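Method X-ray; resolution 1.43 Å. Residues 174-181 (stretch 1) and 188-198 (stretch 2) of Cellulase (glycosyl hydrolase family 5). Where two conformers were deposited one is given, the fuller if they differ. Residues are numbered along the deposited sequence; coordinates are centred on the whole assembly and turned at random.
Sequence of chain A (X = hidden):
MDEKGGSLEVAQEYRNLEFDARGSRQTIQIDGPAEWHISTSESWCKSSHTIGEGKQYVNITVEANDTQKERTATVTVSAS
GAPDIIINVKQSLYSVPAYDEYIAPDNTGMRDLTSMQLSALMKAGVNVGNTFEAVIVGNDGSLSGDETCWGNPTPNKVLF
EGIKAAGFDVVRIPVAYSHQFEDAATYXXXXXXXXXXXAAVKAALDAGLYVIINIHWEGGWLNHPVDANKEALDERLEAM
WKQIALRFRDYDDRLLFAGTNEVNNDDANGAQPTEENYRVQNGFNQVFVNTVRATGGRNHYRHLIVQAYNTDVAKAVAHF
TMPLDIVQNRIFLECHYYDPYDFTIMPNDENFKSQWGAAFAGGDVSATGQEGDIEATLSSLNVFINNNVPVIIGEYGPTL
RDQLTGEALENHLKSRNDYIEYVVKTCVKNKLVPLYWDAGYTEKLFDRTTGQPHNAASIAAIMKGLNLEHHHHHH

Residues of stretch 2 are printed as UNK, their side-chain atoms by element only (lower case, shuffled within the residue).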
# COMPACT_ATOMS: atom_id res chain seq x y z
N PRO A 174 -9.01 0.49 9.55
CA PRO A 174 -9.20 1.61 8.63
C PRO A 174 -9.62 2.87 9.42
O PRO A 174 -10.40 2.76 10.39
CB PRO A 174 -10.37 1.12 7.75
CG PRO A 174 -10.27 -0.35 7.78
CD PRO A 174 -9.87 -0.66 9.18
N VAL A 175 -9.09 4.02 9.04
CA VAL A 175 -9.41 5.27 9.73
C VAL A 175 -9.69 6.38 8.71
O VAL A 175 -8.99 6.53 7.70
CB VAL A 175 -8.27 5.74 10.65
CG1 VAL A 175 -8.73 6.91 11.55
CG2 VAL A 175 -7.78 4.61 11.53
N ALA A 176 -10.72 7.17 9.03
CA ALA A 176 -11.02 8.41 8.33
C ALA A 176 -10.67 9.53 9.32
O ALA A 176 -10.77 9.36 10.55
CB ALA A 176 -12.51 8.49 8.02
N TYR A 177 -10.25 10.66 8.75
CA TYR A 177 -9.92 11.88 9.50
C TYR A 177 -10.56 13.14 8.96
O TYR A 177 -10.70 14.12 9.70
CB TYR A 177 -8.40 12.08 9.53
CG TYR A 177 -7.59 10.98 10.15
CD1 TYR A 177 -7.13 9.91 9.37
CD2 TYR A 177 -7.30 10.97 11.51
CE1 TYR A 177 -6.35 8.90 9.95
CE2 TYR A 177 -6.55 9.97 12.09
CZ TYR A 177 -6.09 8.94 11.33
OH TYR A 177 -5.31 7.99 11.97
N SER A 178 -10.90 13.14 7.67
CA SER A 178 -11.29 14.35 6.95
C SER A 178 -12.71 14.85 7.27
O SER A 178 -13.12 15.94 6.86
CB SER A 178 -11.12 14.19 5.44
OG SER A 178 -9.73 14.03 5.15
N HIS A 179 -13.43 14.05 8.05
CA HIS A 179 -14.70 14.45 8.65
C HIS A 179 -14.54 15.05 10.04
O HIS A 179 -15.52 15.41 10.70
CB HIS A 179 -15.66 13.26 8.71
CG HIS A 179 -15.19 12.13 9.55
ND1 HIS A 179 -13.86 11.79 9.68
CD2 HIS A 179 -15.89 11.18 10.24
CE1 HIS A 179 -13.76 10.73 10.46
NE2 HIS A 179 -14.97 10.33 10.80
N GLN A 180 -13.29 15.17 10.48
CA GLN A 180 -12.95 15.58 11.85
C GLN A 180 -11.87 16.68 11.87
O GLN A 180 -11.05 16.74 12.81
CB GLN A 180 -12.53 14.38 12.70
CG GLN A 180 -13.62 13.34 12.85
CD GLN A 180 -14.69 13.75 13.85
OE1 GLN A 180 -14.46 14.54 14.76
NE2 GLN A 180 -15.88 13.19 13.69
N PHE A 181 -11.86 17.51 10.84
CA PHE A 181 -10.94 18.65 10.81
C PHE A 181 -11.44 19.76 11.75
O PHE A 181 -12.61 20.10 11.79
CB PHE A 181 -10.77 19.21 9.40
CG PHE A 181 -10.03 18.33 8.44
CD1 PHE A 181 -8.90 17.62 8.81
CD2 PHE A 181 -10.42 18.29 7.12
CE1 PHE A 181 -8.24 16.83 7.87
CE2 PHE A 181 -9.75 17.54 6.16
CZ PHE A 181 -8.63 16.81 6.55
N UNK A 188 -6.06 20.42 9.62
CA UNK A 188 -5.80 20.19 11.02
C UNK A 188 -6.88 19.33 11.64
O UNK A 188 -8.04 19.69 11.64
n UNK A 188 -2.32 20.45 15.44
c UNK A 188 -3.74 20.79 15.12
c UNK A 188 -3.99 20.80 13.61
c UNK A 188 -5.65 21.50 11.80
c UNK A 188 -5.38 21.31 13.29
N UNK A 189 -6.46 18.19 12.18
CA UNK A 189 -7.36 17.19 12.75
C UNK A 189 -7.65 17.49 14.22
O UNK A 189 -6.72 17.78 14.99
c UNK A 189 -7.69 14.72 13.22
c UNK A 189 -6.76 15.77 12.61
c UNK A 189 -6.54 15.44 11.13
c UNK A 189 -5.57 14.31 10.89
N UNK A 190 -8.93 17.43 14.59
CA UNK A 190 -9.33 17.58 15.99
C UNK A 190 -8.59 16.63 16.92
O UNK A 190 -8.57 15.40 16.69
c UNK A 190 -13.99 19.30 15.00
c UNK A 190 -10.83 17.33 16.17
c UNK A 190 -11.70 18.43 15.56
c UNK A 190 -13.22 18.14 15.62
n UNK A 190 -15.47 19.11 15.01
N UNK A 191 -8.02 17.16 18.00
CA UNK A 191 -7.29 16.32 18.96
C UNK A 191 -8.22 15.27 19.58
O UNK A 191 -7.79 14.14 19.86
o UNK A 191 -7.61 17.87 20.82
c UNK A 191 -6.64 17.17 20.07
N UNK A 192 -9.49 15.64 19.79
CA UNK A 192 -10.44 14.71 20.40
C UNK A 192 -10.69 13.47 19.53
O UNK A 192 -10.91 12.36 20.04
c UNK A 192 -11.75 15.44 20.61
N UNK A 193 -10.63 13.64 18.22
CA UNK A 193 -10.76 12.50 17.30
C UNK A 193 -9.51 11.63 17.35
O UNK A 193 -9.56 10.40 17.45
c UNK A 193 -13.79 8.75 14.10
c UNK A 193 -14.11 9.56 15.18
c UNK A 193 -10.24 11.59 13.88
c UNK A 193 -11.09 11.87 14.90
c UNK A 193 -12.64 8.96 13.35
c UNK A 193 -13.30 10.61 15.56
c UNK A 193 -12.13 10.86 14.83
c UNK A 193 -10.97 12.98 15.88
c UNK A 193 -11.83 10.03 13.72
n UNK A 193 -10.66 10.48 13.19
N UNK A 194 -8.35 12.28 17.30
CA UNK A 194 -7.07 11.55 17.40
C UNK A 194 -7.02 10.76 18.70
O UNK A 194 -6.51 9.63 18.75
c UNK A 194 -5.74 13.27 16.05
s UNK A 194 -5.55 12.17 14.63
c UNK A 194 -5.88 12.52 17.36
c UNK A 194 -4.12 11.21 15.08
N UNK A 195 -7.57 11.33 19.78
CA UNK A 195 -7.60 10.63 21.05
C UNK A 195 -8.39 9.32 20.94
O UNK A 195 -8.05 8.32 21.56
o UNK A 195 -8.09 13.56 23.28
o UNK A 195 -6.28 12.84 22.25
c UNK A 195 -7.48 12.71 22.57
c UNK A 195 -8.27 11.46 22.16
N UNK A 196 -9.53 9.36 20.24
CA UNK A 196 -10.39 8.16 20.09
C UNK A 196 -9.66 7.07 19.28
O UNK A 196 -9.67 5.90 19.62
n UNK A 196 -16.15 9.42 18.71
c UNK A 196 -11.72 8.53 19.40
c UNK A 196 -14.91 8.76 19.25
c UNK A 196 -12.68 9.29 20.30
c UNK A 196 -13.87 9.83 19.53
N UNK A 197 -9.06 7.49 18.18
CA UNK A 197 -8.27 6.57 17.36
C UNK A 197 -7.14 5.94 18.23
O UNK A 197 -6.92 4.72 18.26
c UNK A 197 -6.88 6.25 15.31
c UNK A 197 -7.71 7.26 16.10
c UNK A 197 -8.84 7.84 15.24
N UNK A 198 -6.40 6.79 18.92
CA UNK A 198 -5.31 6.31 19.77
C UNK A 198 -5.79 5.33 20.84
O UNK A 198 -5.11 4.36 21.15
c UNK A 198 -3.36 7.03 21.22
o UNK A 198 -1.39 7.76 22.31
c UNK A 198 -4.56 7.50 20.39
o UNK A 198 -2.95 9.26 21.86
c UNK A 198 -2.49 8.12 21.81
O HOH W 1 -16.32 17.25 13.10
O HOH W 2 -15.07 18.67 11.61

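Position 188 carries four carbons in a row ending in nitrogen, and its CA-to-CB bond points away from stretch 1; its backbone O faces Phe 181 CA. This is Lys 188. Its contact is through backbone, with Phe 181 CA 3.2 Å from Lys 188 O in a CA-H...O contact (127° at H).

Position 189 has four carbons forked at the first, one arm two carbons long, and the carbon at the end of that arm comes near the Tyr 177 ring, so this is Ile 189. Ile 189 CD1 lies 3.8 Å from Tyr 177 CD2, and Ile 189 CG1 meets the edge of the Phe 181 ring, 3.9 Å from Phe 181 CE1. Phe 181 and Ile 189 form an antiparallel, non-hydrogen-bonded bridge pair, their CA atoms 4.3 Å apart.

Position 190 again shows four carbons and a terminal nitrogen; its CA-to-CB bond points toward stretch 1, and its backbone N faces Gln 180 O: Lys 190. Lys 190 N donates to Gln 180 O (2.9 Å, 169°). The chain is extended (chi1 m, the rest t), so Lys 190 NZ reaches water 1 at 2.8 Å, which donates to His 179 O at 3.1 Å. The residue is also the helix N-cap.

Position 191 holds one carbon and one oxygen, and its CA-to-CB bond points away: Ser 191. Position 192, with a single carbon, is Ala 192; neither touches stretch 1.

Position 193 bears one carbon followed by fused five- and six-membered rings with eight carbons and one nitrogen; the ring nitrogen faces Ala 176 O, so it is Trp 193. Trp 193 NE1 donates to Ala 176 O (2.9 Å, 135°). Gln 180 CG sits 3.6 Å from the centroid of the Trp 193 five-membered ring, 18° off the normal, a CH-pi contact over the face. The His 179 edge approaches the face of the six-membered ring, with centroids 4.9 Å apart and planes at 81°.

Position 194 is an unbranched chain of two carbons, sulfur and one carbon, the sulfur near the Tyr 177 ring: Met 194. Met 194 SD lies 3.5 Å from Tyr 177 CE2, oblique to that ring.

Position 195 has two carbons, the second with two oxygens, giving Asp 195, out of reach. Position 196, four carbons ending in nitrogen, is Lys 196, also without contact.

Position 197 has one carbon carrying two more, one of which packs on Val 175, hence Val 197; Val 197 CG2 is 3.8 Å from Val 175 CG1. Position 198, three carbons with two oxygens on the third, is Glu 198, out of reach.

The contact buries 589 Å², both sides summed. Backbone pairing aligns the chains near Phe 181, and Lys 190 leads into the helix. The CA-to-CB bonds of Trp 193 and Val 197, four residues apart, both point toward stretch 1; the Val 197 N to Trp 193 O hydrogen bond (3.0 Å) links them. Within this packing, the indole N-H is satisfied by a backbone carbonyl while the ring face receives Gln 180.

Stretch 2, residues 188-198: KIKSAWMDKVE
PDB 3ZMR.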